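Local coordinates for insecticidal crystal protein Cry7Cal (Bacillus thuringiensis, PDB 5ZI1) that is a three-domain insecticidal delta-endotoxin, active against the locust Locusta migratoria manilensis and probably acting through binding to a receptor in its host, at residues N480-E485 with N503-Q508; L497-N502 with I590-I595; K521-V526 with Y561-N566; R527-G532 with T548-E553; D533-F538 with Y579-N584. All blocks are in the same frame, centred on the assembly; numbering follows the deposited sequence.

Interaction 1: N480-E485 with N503-Q508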
# COMPACT_ATOMS: atom_id res chain seq x y z
N ASN A 480 -11.48 -20.04 -7.83
CA ASN A 480 -11.95 -21.41 -7.74
C ASN A 480 -12.18 -21.80 -6.29
O ASN A 480 -11.59 -21.24 -5.37
CB ASN A 480 -10.94 -22.36 -8.39
CG ASN A 480 -11.60 -23.58 -8.99
OD1 ASN A 480 -12.68 -23.97 -8.57
ND2 ASN A 480 -10.95 -24.18 -9.99
N THR A 481 -13.06 -22.79 -6.09
CA THR A 481 -13.44 -23.19 -4.74
C THR A 481 -12.33 -23.91 -3.99
O THR A 481 -12.38 -23.97 -2.75
CB THR A 481 -14.68 -24.08 -4.78
OG1 THR A 481 -14.41 -25.25 -5.58
CG2 THR A 481 -15.85 -23.32 -5.38
N ALA A 482 -11.34 -24.45 -4.69
CA ALA A 482 -10.25 -25.14 -4.03
C ALA A 482 -8.98 -24.89 -4.82
O ALA A 482 -9.01 -24.50 -5.99
CB ALA A 482 -10.52 -26.64 -3.88
N GLY A 483 -7.85 -25.09 -4.15
CA GLY A 483 -6.56 -24.92 -4.77
C GLY A 483 -6.13 -23.49 -5.02
O GLY A 483 -5.03 -23.28 -5.54
N VAL A 484 -6.95 -22.51 -4.65
CA VAL A 484 -6.63 -21.10 -4.82
C VAL A 484 -6.82 -20.39 -3.49
O VAL A 484 -7.93 -20.35 -2.96
CB VAL A 484 -7.51 -20.43 -5.88
CG1 VAL A 484 -7.05 -19.00 -6.08
CG2 VAL A 484 -7.48 -21.22 -7.19
N GLU A 485 -5.75 -19.79 -2.99
CA GLU A 485 -5.75 -19.10 -1.71
C GLU A 485 -5.19 -17.69 -1.92
O GLU A 485 -4.46 -17.43 -2.87
CB GLU A 485 -4.93 -19.86 -0.67
CG GLU A 485 -5.30 -19.56 0.77
CD GLU A 485 -4.33 -20.18 1.78
OE1 GLU A 485 -3.47 -21.00 1.37
OE2 GLU A 485 -4.44 -19.84 2.99
N ASN A 503 -4.62 -29.38 -6.04
CA ASN A 503 -5.86 -29.05 -5.34
C ASN A 503 -6.83 -28.24 -6.18
O ASN A 503 -7.95 -27.98 -5.72
CB ASN A 503 -5.55 -28.29 -4.05
CG ASN A 503 -4.97 -29.17 -2.98
OD1 ASN A 503 -5.25 -30.37 -2.93
ND2 ASN A 503 -4.14 -28.60 -2.11
N LEU A 504 -6.45 -27.85 -7.39
CA LEU A 504 -7.39 -27.22 -8.31
C LEU A 504 -8.49 -28.20 -8.69
O LEU A 504 -8.20 -29.29 -9.19
CB LEU A 504 -6.67 -26.75 -9.57
CG LEU A 504 -6.20 -25.30 -9.63
CD1 LEU A 504 -5.69 -24.99 -11.03
CD2 LEU A 504 -7.31 -24.35 -9.24
N PRO A 505 -9.76 -27.86 -8.47
CA PRO A 505 -10.83 -28.69 -9.04
C PRO A 505 -10.77 -28.76 -10.55
O PRO A 505 -10.96 -29.83 -11.13
CB PRO A 505 -12.12 -27.99 -8.56
CG PRO A 505 -11.70 -27.13 -7.42
CD PRO A 505 -10.28 -26.72 -7.70
N SER A 506 -10.51 -27.63 -11.20
CA SER A 506 -10.46 -27.57 -12.64
C SER A 506 -9.35 -26.58 -13.02
O SER A 506 -8.59 -26.11 -12.17
CB SER A 506 -11.83 -27.17 -13.23
OG SER A 506 -12.06 -25.78 -13.11
N ASN A 507 -9.27 -26.27 -14.32
CA ASN A 507 -8.21 -25.39 -14.79
C ASN A 507 -8.42 -23.94 -14.37
O ASN A 507 -7.45 -23.18 -14.33
CB ASN A 507 -8.13 -25.47 -16.32
CG ASN A 507 -7.59 -26.80 -16.82
OD1 ASN A 507 -7.03 -27.60 -16.06
ND2 ASN A 507 -7.74 -27.03 -18.12
N GLN A 508 -9.65 -23.54 -14.09
CA GLN A 508 -9.95 -22.13 -13.88
C GLN A 508 -9.39 -21.65 -12.55
O GLN A 508 -9.59 -22.29 -11.51
CB GLN A 508 -11.46 -21.90 -13.94
CG GLN A 508 -11.81 -20.43 -13.94
CD GLN A 508 -13.22 -20.14 -14.42
OE1 GLN A 508 -14.04 -19.56 -13.70
NE2 GLN A 508 -13.52 -20.54 -15.66
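Asn480 and Pro505 reach toward each other tip to tip, and around this pair the two loops are most closely fitted. The carboxamide of Asn480 lies against CG and CD of Pro505, with ND2 3.5 Å from Pro505 CD and OD1 at the same distance from Pro505 CG. Asn480 ND2 also donates to the backbone carbonyl of Gln508, 2.8 Å from ND2 to O; the donor lies in the carbonyl plane, but the N-H is bent well off the line (132°). Because Asn480 OD1 accepts from Thr481 N within its own loop, both ends of the amide are engaged and its rotation is fixed. Pro505 CD sits 3.1 Å from Ala482 O, and Leu504 CD2 meets Val484 CG2 at 3.7 Å, on the buried side of the contact, where Leu504 packs against Ile499 and Ile580. Gly483, at positive phi (74°), lets the backbone pass close against Asn503 and Leu504. The solvent side is looser: Ala482 CB rests 3.8 Å from Pro505 CG, Thr481 touches the same ring carbon through OG1, and Asn503 contributes CB to the glycine. Here two surface loops meet at the margin of a beta-sandwich, one leading into strand 484-487 of one sheet and the other into strand 508-513 of the facing sheet, as in the C-terminal, galactose-binding-domain-like jelly-roll domain of three-domain Cry toxins.

Interaction 2: L497-N502 with I590-I595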
# COMPACT_ATOMS: atom_id res chain seq x y z
N LEU A 497 -2.20 -14.23 -5.26
CA LEU A 497 -2.84 -15.53 -5.35
C LEU A 497 -1.82 -16.65 -5.20
O LEU A 497 -0.72 -16.59 -5.77
CB LEU A 497 -3.57 -15.70 -6.68
CG LEU A 497 -4.79 -14.82 -6.95
CD1 LEU A 497 -5.79 -15.53 -7.84
CD2 LEU A 497 -5.44 -14.38 -5.67
N LYS A 498 -2.19 -17.69 -4.45
CA LYS A 498 -1.39 -18.90 -4.30
C LYS A 498 -2.18 -20.08 -4.84
O LYS A 498 -3.18 -20.49 -4.24
CB LYS A 498 -1.01 -19.12 -2.84
CG LYS A 498 -0.11 -20.31 -2.63
CD LYS A 498 0.23 -20.45 -1.16
CE LYS A 498 -0.60 -21.54 -0.50
NZ LYS A 498 0.23 -22.77 -0.26
N ILE A 499 -1.72 -20.65 -5.94
CA ILE A 499 -2.37 -21.78 -6.59
C ILE A 499 -1.55 -23.04 -6.33
O ILE A 499 -0.35 -23.07 -6.60
CB ILE A 499 -2.54 -21.55 -8.10
CG1 ILE A 499 -3.09 -20.15 -8.36
CG2 ILE A 499 -3.46 -22.60 -8.72
CD1 ILE A 499 -2.79 -19.65 -9.75
N VAL A 500 -2.21 -24.07 -5.80
CA VAL A 500 -1.63 -25.41 -5.66
C VAL A 500 -2.36 -26.33 -6.64
O VAL A 500 -3.57 -26.57 -6.49
CB VAL A 500 -1.73 -25.92 -4.22
CG1 VAL A 500 -1.03 -27.25 -4.10
CG2 VAL A 500 -1.14 -24.90 -3.23
N ASN A 501 -1.62 -26.88 -7.62
CA ASN A 501 -2.25 -27.46 -8.81
C ASN A 501 -3.02 -28.73 -8.47
O ASN A 501 -4.18 -28.88 -8.88
CB ASN A 501 -1.19 -27.72 -9.89
CG ASN A 501 -1.71 -28.55 -11.07
OD1 ASN A 501 -2.92 -28.64 -11.31
ND2 ASN A 501 -0.78 -29.13 -11.84
N ASN A 502 -2.42 -29.63 -7.69
CA ASN A 502 -3.14 -30.86 -7.34
C ASN A 502 -4.42 -30.59 -6.56
O ASN A 502 -5.24 -31.50 -6.43
CB ASN A 502 -2.24 -31.83 -6.55
CG ASN A 502 -1.95 -31.38 -5.11
OD1 ASN A 502 -2.86 -31.32 -4.25
ND2 ASN A 502 -0.67 -31.12 -4.81
N ILE A 590 2.02 -22.18 -7.65
CA ILE A 590 2.12 -21.01 -8.52
C ILE A 590 1.58 -19.81 -7.77
O ILE A 590 0.53 -19.89 -7.12
CB ILE A 590 1.33 -21.21 -9.84
CG1 ILE A 590 1.87 -22.40 -10.64
CG2 ILE A 590 1.37 -19.96 -10.69
CD1 ILE A 590 0.94 -23.56 -10.62
N TYR A 591 2.29 -18.70 -7.86
CA TYR A 591 1.85 -17.44 -7.27
C TYR A 591 1.61 -16.45 -8.39
O TYR A 591 2.44 -16.31 -9.29
CB TYR A 591 2.89 -16.90 -6.29
CG TYR A 591 3.27 -17.86 -5.20
CD1 TYR A 591 4.32 -18.75 -5.38
CD2 TYR A 591 2.56 -17.88 -4.00
CE1 TYR A 591 4.67 -19.64 -4.39
CE2 TYR A 591 2.91 -18.77 -2.99
CZ TYR A 591 3.96 -19.64 -3.19
OH TYR A 591 4.30 -20.53 -2.19
N ILE A 592 0.46 -15.78 -8.35
CA ILE A 592 0.09 -14.78 -9.33
C ILE A 592 0.07 -13.45 -8.61
O ILE A 592 -0.69 -13.27 -7.65
CB ILE A 592 -1.27 -15.07 -9.99
CG1 ILE A 592 -1.33 -16.50 -10.54
CG2 ILE A 592 -1.60 -14.02 -11.05
CD1 ILE A 592 -0.44 -16.75 -11.75
N ASP A 593 0.90 -12.52 -9.06
CA ASP A 593 0.95 -11.20 -8.45
C ASP A 593 0.11 -10.23 -9.28
O ASP A 593 -1.05 -9.96 -8.93
CB ASP A 593 2.40 -10.76 -8.30
CG ASP A 593 2.55 -9.31 -7.90
OD1 ASP A 593 1.64 -8.78 -7.22
OD2 ASP A 593 3.57 -8.69 -8.28
N LYS A 594 0.65 -9.74 -10.39
CA LYS A 594 -0.03 -8.75 -11.21
C LYS A 594 -0.36 -9.33 -12.59
O LYS A 594 0.31 -10.24 -13.10
CB LYS A 594 0.83 -7.49 -11.39
CG LYS A 594 1.32 -6.88 -10.08
CD LYS A 594 0.17 -6.26 -9.25
CE LYS A 594 0.68 -5.73 -7.90
NZ LYS A 594 1.81 -4.76 -8.06
N ILE A 595 -1.41 -8.76 -13.19
CA ILE A 595 -1.78 -9.05 -14.56
C ILE A 595 -1.54 -7.78 -15.35
O ILE A 595 -2.08 -6.72 -15.00
CB ILE A 595 -3.24 -9.49 -14.68
CG1 ILE A 595 -3.56 -10.44 -13.53
CG2 ILE A 595 -3.47 -10.13 -16.02
CD1 ILE A 595 -2.85 -11.75 -13.68
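Ile590 and Ile499 bury the most surface here and face one another as an antiparallel hydrogen-bonded pair. Ile499 N donates to Ile590 O at 2.7 Å, almost in line with the carbonyl, and Ile590 N returns an equally short bond to Ile499 O. Their side chains leave the sheet on the same face, Ile499 CB 4.3 Å from Ile590 CB. Ile499 then reaches diagonally along the neighbouring strand: with CG1 anti to the carbonyl carbon (chi1 -47°) and CD1 extended beyond it (chi2 158°), CD1 comes within 3.6 Å of Ile592 CG1, the two chains crossing at a slant. Ile592 is in turn paired with Leu497 through two backbone bonds of 3.0 Å, N to O in each direction. Leu497 CB lies 4.1 Å from Ile592 CB. This apolar face looks inward, where Val509 covers Leu497 and Ile499. On the other face, Lys498 and Tyr591 form the non-hydrogen-bonded pair between these two rungs. Their side chains run side by side in the same direction, and Lys498 CG comes 3.4 Å from Tyr591 CE2, an oblique approach to the ring. Past the paired residues, Asp593 and Lys594 both face Arg527 in a classic beta bulge. Alternation of a wholly aliphatic inner face with a lysine-tyrosine outer face is the pattern of a sheet in a beta-sandwich, here that of the C-terminal domain of the toxin.

Interaction 3: K521-V526 with Y561-N566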
# COMPACT_ATOMS: atom_id res chain seq x y z
N LYS A 521 -6.53 -4.56 -28.53
CA LYS A 521 -5.52 -5.49 -29.04
C LYS A 521 -4.41 -5.58 -28.00
O LYS A 521 -3.65 -4.63 -27.80
CB LYS A 521 -5.00 -5.01 -30.39
N ILE A 522 -4.32 -6.74 -27.33
CA ILE A 522 -3.57 -6.87 -26.09
C ILE A 522 -2.51 -7.97 -26.18
O ILE A 522 -2.59 -8.90 -26.98
CB ILE A 522 -4.50 -7.17 -24.89
CG1 ILE A 522 -5.35 -8.42 -25.21
CG2 ILE A 522 -5.33 -5.90 -24.51
CD1 ILE A 522 -6.18 -8.95 -24.03
N LYS A 523 -1.50 -7.83 -25.32
CA LYS A 523 -0.70 -8.94 -24.82
C LYS A 523 -0.96 -8.96 -23.32
O LYS A 523 -1.08 -7.90 -22.70
CB LYS A 523 0.78 -8.71 -25.11
CG LYS A 523 1.25 -9.31 -26.40
CD LYS A 523 2.75 -9.51 -26.39
CE LYS A 523 3.42 -8.16 -26.56
NZ LYS A 523 4.87 -8.37 -26.80
N VAL A 524 -1.08 -10.15 -22.74
CA VAL A 524 -1.22 -10.31 -21.29
C VAL A 524 0.09 -10.85 -20.74
O VAL A 524 0.52 -11.96 -21.07
CB VAL A 524 -2.39 -11.24 -20.95
CG1 VAL A 524 -2.42 -11.58 -19.46
CG2 VAL A 524 -3.70 -10.59 -21.33
N ARG A 525 0.73 -10.07 -19.87
CA ARG A 525 1.94 -10.47 -19.18
C ARG A 525 1.62 -10.67 -17.71
O ARG A 525 1.20 -9.72 -17.03
CB ARG A 525 3.03 -9.42 -19.36
CG ARG A 525 4.39 -9.82 -18.81
CD ARG A 525 5.44 -8.83 -19.26
NE ARG A 525 5.25 -7.53 -18.65
CZ ARG A 525 5.92 -6.43 -18.99
NH1 ARG A 525 6.82 -6.46 -19.95
NH2 ARG A 525 5.69 -5.28 -18.36
N VAL A 526 1.77 -11.89 -17.24
CA VAL A 526 1.58 -12.22 -15.84
C VAL A 526 2.92 -12.13 -15.11
O VAL A 526 3.95 -12.60 -15.60
CB VAL A 526 0.98 -13.62 -15.69
CG1 VAL A 526 0.91 -14.00 -14.24
CG2 VAL A 526 -0.39 -13.66 -16.36
N TYR A 561 8.40 -13.01 -15.43
CA TYR A 561 7.28 -12.62 -16.27
C TYR A 561 7.01 -13.69 -17.31
O TYR A 561 7.92 -14.40 -17.79
CB TYR A 561 7.54 -11.28 -16.95
CG TYR A 561 7.63 -10.15 -15.95
CD1 TYR A 561 8.85 -9.80 -15.38
CD2 TYR A 561 6.50 -9.44 -15.56
CE1 TYR A 561 8.95 -8.78 -14.48
CE2 TYR A 561 6.57 -8.41 -14.63
CZ TYR A 561 7.80 -8.09 -14.11
OH TYR A 561 7.93 -7.07 -13.20
N LEU A 562 5.75 -13.77 -17.69
CA LEU A 562 5.24 -14.77 -18.61
C LEU A 562 4.26 -14.06 -19.53
O LEU A 562 3.24 -13.55 -19.07
CB LEU A 562 4.55 -15.89 -17.85
CG LEU A 562 3.77 -16.94 -18.63
CD1 LEU A 562 3.62 -18.07 -17.73
CD2 LEU A 562 2.34 -16.50 -19.01
N THR A 563 4.55 -14.06 -20.83
CA THR A 563 3.77 -13.29 -21.78
C THR A 563 2.87 -14.21 -22.60
O THR A 563 3.34 -15.21 -23.16
CB THR A 563 4.69 -12.47 -22.67
OG1 THR A 563 5.52 -11.67 -21.83
CG2 THR A 563 3.90 -11.59 -23.62
N MET A 564 1.59 -13.86 -22.67
CA MET A 564 0.63 -14.56 -23.52
C MET A 564 0.18 -13.61 -24.61
O MET A 564 -0.17 -12.46 -24.34
CB MET A 564 -0.55 -15.07 -22.71
CG MET A 564 -0.19 -16.20 -21.78
SD MET A 564 -1.45 -16.50 -20.54
CE MET A 564 -1.26 -14.98 -19.62
N GLY A 565 0.17 -14.09 -25.85
CA GLY A 565 -0.09 -13.26 -26.99
C GLY A 565 1.14 -12.90 -27.80
O GLY A 565 1.08 -11.96 -28.59
N ASN A 566 2.25 -13.62 -27.61
CA ASN A 566 3.41 -13.41 -28.47
C ASN A 566 3.22 -14.08 -29.83
O ASN A 566 3.72 -13.57 -30.84
CB ASN A 566 4.67 -13.94 -27.78
CG ASN A 566 5.26 -12.94 -26.80
OD1 ASN A 566 5.09 -11.73 -26.94
ND2 ASN A 566 5.99 -13.44 -25.80
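Met564 and Val524 are joined by two backbone hydrogen bonds, Met564 N to Val524 O at 2.7 Å and Val524 N to Met564 O at 3.0 Å. Val526 and Leu562 repeat the exchange one rung on, and Arg525 and Thr563 make the non-hydrogen-bonded pair between them. Lys523 NZ adds only a weak bond to Asn566 OD1 (3.4 Å) at the exposed end. The lysine chain gets there by running past the turn, Lys523 CG 3.4 Å from Gly565 O and CD 3.6 Å from Thr563 CG2. Arg525 crosses Thr563 at a slant, its CG and CD near Thr563 OG1, and its NE comes obliquely to 3.8 Å from Tyr561 CD2; guanidinium and ring are inclined by 58°. The charge is met outside the pair, by a salt bridge to Glu596 and a cation-pi contact with Tyr241. On the opposite face the packing is apolar: Met564, bent at chi3 (-68°), swings CE back across the strands, 3.6 Å from both Val524 CG1 and Val526 CG2. Strand 521-530 lies between strands 560-571 and 589-599, while Met536 and Phe538 of strand 534-538 cover the methionine-valine face.

Interaction 4: R527-G532 with T548-E553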
# COMPACT_ATOMS: atom_id res chain seq x y z
N ARG A 527 2.92 -11.48 -13.95
CA ARG A 527 4.06 -11.47 -13.05
C ARG A 527 3.79 -12.56 -12.01
O ARG A 527 2.87 -12.43 -11.20
CB ARG A 527 4.23 -10.10 -12.41
CG ARG A 527 5.30 -10.03 -11.34
CD ARG A 527 5.62 -8.60 -10.99
NE ARG A 527 6.95 -8.49 -10.40
CZ ARG A 527 7.22 -8.63 -9.10
NH1 ARG A 527 6.24 -8.91 -8.24
NH2 ARG A 527 8.47 -8.52 -8.66
N TYR A 528 4.58 -13.64 -12.07
CA TYR A 528 4.27 -14.88 -11.38
C TYR A 528 5.51 -15.47 -10.72
O TYR A 528 6.64 -15.02 -10.94
CB TYR A 528 3.68 -15.92 -12.34
CG TYR A 528 4.76 -16.66 -13.09
CD1 TYR A 528 5.42 -16.06 -14.14
CD2 TYR A 528 5.14 -17.94 -12.72
CE1 TYR A 528 6.45 -16.73 -14.82
CE2 TYR A 528 6.16 -18.61 -13.38
CZ TYR A 528 6.80 -18.00 -14.44
OH TYR A 528 7.81 -18.66 -15.12
N ALA A 529 5.28 -16.49 -9.90
CA ALA A 529 6.33 -17.29 -9.29
C ALA A 529 5.84 -18.72 -9.22
O ALA A 529 4.63 -18.95 -9.06
CB ALA A 529 6.70 -16.77 -7.90
N ALA A 530 6.76 -19.68 -9.37
CA ALA A 530 6.34 -21.07 -9.41
C ALA A 530 7.50 -21.95 -8.97
O ALA A 530 8.67 -21.61 -9.19
CB ALA A 530 5.86 -21.47 -10.82
N THR A 531 7.15 -23.08 -8.35
CA THR A 531 8.08 -24.10 -7.90
C THR A 531 8.24 -25.23 -8.90
O THR A 531 9.01 -26.17 -8.66
CB THR A 531 7.62 -24.70 -6.57
OG1 THR A 531 6.27 -25.16 -6.71
CG2 THR A 531 7.67 -23.65 -5.45
N GLY A 532 7.51 -25.18 -10.02
CA GLY A 532 7.61 -26.19 -11.05
C GLY A 532 7.09 -25.63 -12.36
O GLY A 532 6.68 -24.47 -12.44
N THR A 548 8.23 -21.91 -16.81
CA THR A 548 9.19 -22.67 -16.02
C THR A 548 9.23 -22.19 -14.58
O THR A 548 8.68 -21.13 -14.22
CB THR A 548 10.59 -22.58 -16.62
OG1 THR A 548 10.98 -21.19 -16.66
CG2 THR A 548 10.64 -23.19 -18.04
N ALA A 549 9.90 -22.98 -13.75
CA ALA A 549 10.02 -22.68 -12.33
C ALA A 549 10.86 -21.44 -12.12
O ALA A 549 11.76 -21.12 -12.89
CB ALA A 549 10.66 -23.86 -11.59
N THR A 550 10.52 -20.70 -11.06
CA THR A 550 11.33 -19.56 -10.66
C THR A 550 11.99 -19.75 -9.30
O THR A 550 12.82 -18.93 -8.93
CB THR A 550 10.48 -18.29 -10.65
OG1 THR A 550 9.51 -18.38 -9.58
CG2 THR A 550 9.76 -18.13 -11.99
N MET A 551 11.66 -20.81 -8.58
CA MET A 551 12.05 -20.95 -7.19
C MET A 551 11.86 -22.41 -6.80
O MET A 551 11.17 -23.17 -7.49
CB MET A 551 11.20 -20.06 -6.28
CG MET A 551 9.72 -20.26 -6.49
SD MET A 551 8.65 -19.31 -5.39
CE MET A 551 9.24 -19.91 -3.80
N LYS A 552 12.48 -22.78 -5.69
CA LYS A 552 12.32 -24.11 -5.10
C LYS A 552 11.30 -24.02 -3.97
O LYS A 552 11.15 -22.97 -3.34
CB LYS A 552 13.65 -24.65 -4.58
CG LYS A 552 14.75 -24.76 -5.63
CD LYS A 552 16.06 -25.26 -5.03
CE LYS A 552 16.39 -26.70 -5.47
NZ LYS A 552 17.27 -27.40 -4.48
N GLU A 553 10.59 -25.12 -3.74
CA GLU A 553 9.54 -25.10 -2.73
C GLU A 553 10.11 -24.68 -1.39
O GLU A 553 11.22 -25.06 -1.01
CB GLU A 553 8.89 -26.47 -2.61
CG GLU A 553 7.62 -26.43 -1.77
CD GLU A 553 7.02 -27.80 -1.55
OE1 GLU A 553 6.38 -28.01 -0.49
OE2 GLU A 553 7.20 -28.68 -2.44
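Tyr528 meets Thr548 at the edge of its ring: Tyr528 OH lies 2.8 Å from Thr548 O and donates to it in the carbonyl plane, on a lone pair. Ala530 CB also lies at the ring edge, near its plane, whereas Thr550 CG2 comes in obliquely, 3.7 Å from Tyr528 OH. The ring of Phe547 meets that of Tyr528 with the planes at about 65°. Beyond the ring, Thr550 is tied to Ala530 twice. Thr550 OG1 accepts from Ala530 N at 3.0 Å and also bonds to Lys558 O, while Thr550 N donates to Ala530 O at 2.8 Å. Ala530 O takes a second, weak bond from Met551 N, and Met551 CG lies 3.2 Å from Ala530 O. Met551 SD rests 4.1 Å from Ala529 CB, and Thr531 CG2 packs on Glu553 CA (3.6 Å), while Thr531 OG1 is hydrogen-bonded to Thr589 N. The loop has no regular secondary structure of its own, yet backbone and hydroxyl groups tie it across the end of strand 521-530. With no charged pair between the two segments, the contact depends on directional hydrogen bonds from neutral groups and on packing of the Met551 and alanine side chains and the threonine methyls.

Interaction 5: D533-F538 with Y579-N584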
# COMPACT_ATOMS: atom_id res chain seq x y z
N ASP A 533 7.11 -26.49 -13.37
CA ASP A 533 6.76 -26.12 -14.73
C ASP A 533 5.27 -26.31 -14.96
O ASP A 533 4.62 -27.15 -14.33
CB ASP A 533 7.55 -26.97 -15.74
CG ASP A 533 9.04 -27.10 -15.38
OD1 ASP A 533 9.62 -26.18 -14.75
OD2 ASP A 533 9.66 -28.13 -15.74
N GLY A 534 4.72 -25.56 -15.91
CA GLY A 534 3.36 -25.81 -16.33
C GLY A 534 2.93 -24.90 -17.45
O GLY A 534 3.75 -24.26 -18.10
N VAL A 535 1.61 -24.84 -17.66
CA VAL A 535 1.00 -24.15 -18.79
C VAL A 535 -0.13 -23.26 -18.27
O VAL A 535 -0.98 -23.71 -17.50
CB VAL A 535 0.49 -25.14 -19.85
CG1 VAL A 535 -0.28 -24.42 -20.93
CG2 VAL A 535 1.66 -25.89 -20.46
N MET A 536 -0.13 -22.00 -18.71
CA MET A 536 -1.11 -21.01 -18.30
C MET A 536 -1.91 -20.55 -19.52
O MET A 536 -1.48 -20.70 -20.66
CB MET A 536 -0.40 -19.81 -17.63
CG MET A 536 -1.29 -18.91 -16.77
SD MET A 536 -0.38 -17.54 -15.99
CE MET A 536 0.68 -18.44 -14.85
N SER A 537 -3.08 -19.97 -19.26
CA SER A 537 -3.95 -19.50 -20.34
C SER A 537 -4.82 -18.36 -19.83
O SER A 537 -5.16 -18.30 -18.64
CB SER A 537 -4.83 -20.63 -20.88
OG SER A 537 -5.75 -20.13 -21.83
N PHE A 538 -5.21 -17.47 -20.75
CA PHE A 538 -5.98 -16.30 -20.38
C PHE A 538 -7.02 -16.01 -21.46
O PHE A 538 -6.78 -16.26 -22.64
CB PHE A 538 -5.07 -15.08 -20.15
CG PHE A 538 -5.71 -13.99 -19.36
CD1 PHE A 538 -5.68 -14.01 -17.97
CD2 PHE A 538 -6.36 -12.95 -19.99
CE1 PHE A 538 -6.28 -13.00 -17.23
CE2 PHE A 538 -6.96 -11.94 -19.26
CZ PHE A 538 -6.92 -11.97 -17.88
N TYR A 579 -6.29 -19.34 -16.39
CA TYR A 579 -6.38 -20.78 -16.28
C TYR A 579 -4.99 -21.35 -16.03
O TYR A 579 -3.99 -20.81 -16.51
CB TYR A 579 -6.95 -21.42 -17.55
CG TYR A 579 -8.29 -20.91 -18.00
CD1 TYR A 579 -8.39 -19.77 -18.76
CD2 TYR A 579 -9.46 -21.59 -17.68
CE1 TYR A 579 -9.62 -19.30 -19.19
CE2 TYR A 579 -10.69 -21.13 -18.10
CZ TYR A 579 -10.77 -19.98 -18.86
OH TYR A 579 -11.99 -19.51 -19.29
N ILE A 580 -4.95 -22.45 -15.30
CA ILE A 580 -3.79 -23.32 -15.21
C ILE A 580 -4.22 -24.65 -15.81
O ILE A 580 -5.17 -25.27 -15.33
CB ILE A 580 -3.32 -23.52 -13.76
CG1 ILE A 580 -2.85 -22.19 -13.15
CG2 ILE A 580 -2.21 -24.57 -13.70
CD1 ILE A 580 -1.65 -21.59 -13.84
N ILE A 581 -3.52 -25.09 -16.85
CA ILE A 581 -3.86 -26.34 -17.52
C ILE A 581 -3.30 -27.46 -16.65
O ILE A 581 -2.10 -27.77 -16.71
CB ILE A 581 -3.31 -26.39 -18.95
CG1 ILE A 581 -3.64 -25.09 -19.69
CG2 ILE A 581 -3.87 -27.59 -19.71
CD1 ILE A 581 -5.12 -24.73 -19.67
N LYS A 582 -4.16 -28.05 -15.82
CA LYS A 582 -3.70 -29.04 -14.83
C LYS A 582 -2.90 -30.15 -15.49
O LYS A 582 -1.81 -30.50 -15.02
CB LYS A 582 -4.89 -29.63 -14.07
CG LYS A 582 -5.53 -28.71 -13.06
CD LYS A 582 -6.56 -29.45 -12.21
CE LYS A 582 -5.93 -30.10 -10.99
NZ LYS A 582 -5.67 -31.55 -11.13
N ALA A 583 -3.43 -30.71 -16.59
CA ALA A 583 -2.87 -31.92 -17.20
C ALA A 583 -1.41 -31.77 -17.58
O ALA A 583 -0.66 -32.75 -17.52
CB ALA A 583 -3.67 -32.29 -18.45
N ASN A 584 -0.99 -30.57 -17.97
CA ASN A 584 0.38 -30.34 -18.42
C ASN A 584 1.18 -29.50 -17.43
O ASN A 584 2.22 -28.94 -17.78
CB ASN A 584 0.36 -29.68 -19.79
CG ASN A 584 -0.50 -30.44 -20.78
OD1 ASN A 584 -1.70 -30.16 -20.92
ND2 ASN A 584 0.10 -31.40 -21.48
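Val535 holds CG1 anti to the backbone N (chi1 173°) and Ile581 holds CG1 anti to the carbonyl carbon (chi1 -48°), settings that bring these two branch carbons to 3.6 Å as the side chains slant across each other. Beside them Val535 CG2 lies 4.1 Å from Asn584 CB, the valine and asparagine pointing the same way. Ile581 N donates to Val535 O at 3.0 Å, the donor tilted 26° from the carbonyl plane. One rung further, Ser537 and Tyr579 form an antiparallel hydrogen-bonded pair: Tyr579 N to Ser537 O is the shorter bond, 2.7 Å, and Ser537 N to Tyr579 O the longer, 3.0 Å. These rungs join strand 534-538 to strand 575-580 within one sheet of the beta-sandwich that forms the C-terminal domain of the toxin. Met536 and Ile580 occupy the non-hydrogen-bonded position between, facing the sandwich interior, where Leu562 also packs on Met536. Met536 CG passes 3.3 Å from Tyr579 O, and both its CG and its CE reach Ile580 CD1 at 4.0 Å. On the opposite face the Tyr579 ring sets its edge to the backbone of Ser537, while Ser537 OG bonds to Asp544. Past Ile581 the chain turns back, Asn584 N bonding to Ile581 O, and Asn584 O comes close to Gly534 CA.

In the fold
All five contacts belong to the C-terminal domain, and they describe its two facing sheets and connecting loops. Interaction 2 touches interaction 1 through strand 496-500: Glu485 O lies 2.8 Å from Lys498 N. Across strands 589-599 and 521-530 it meets interaction 4, where Asp593 OD2 and Arg527 NH1 form a 2.7 Å salt bridge. Interactions 3 and 4 share strand 521-530. Interaction 5 lies in the other sheet; Phe538 and Met536 pack on Val524, Met564 and Val526 of interaction 3, and Asn507 O, from interaction 1, lies 2.8 Å from Ile580 N. The most distant centres, those of interactions 1 and 3, are about 22 Å apart.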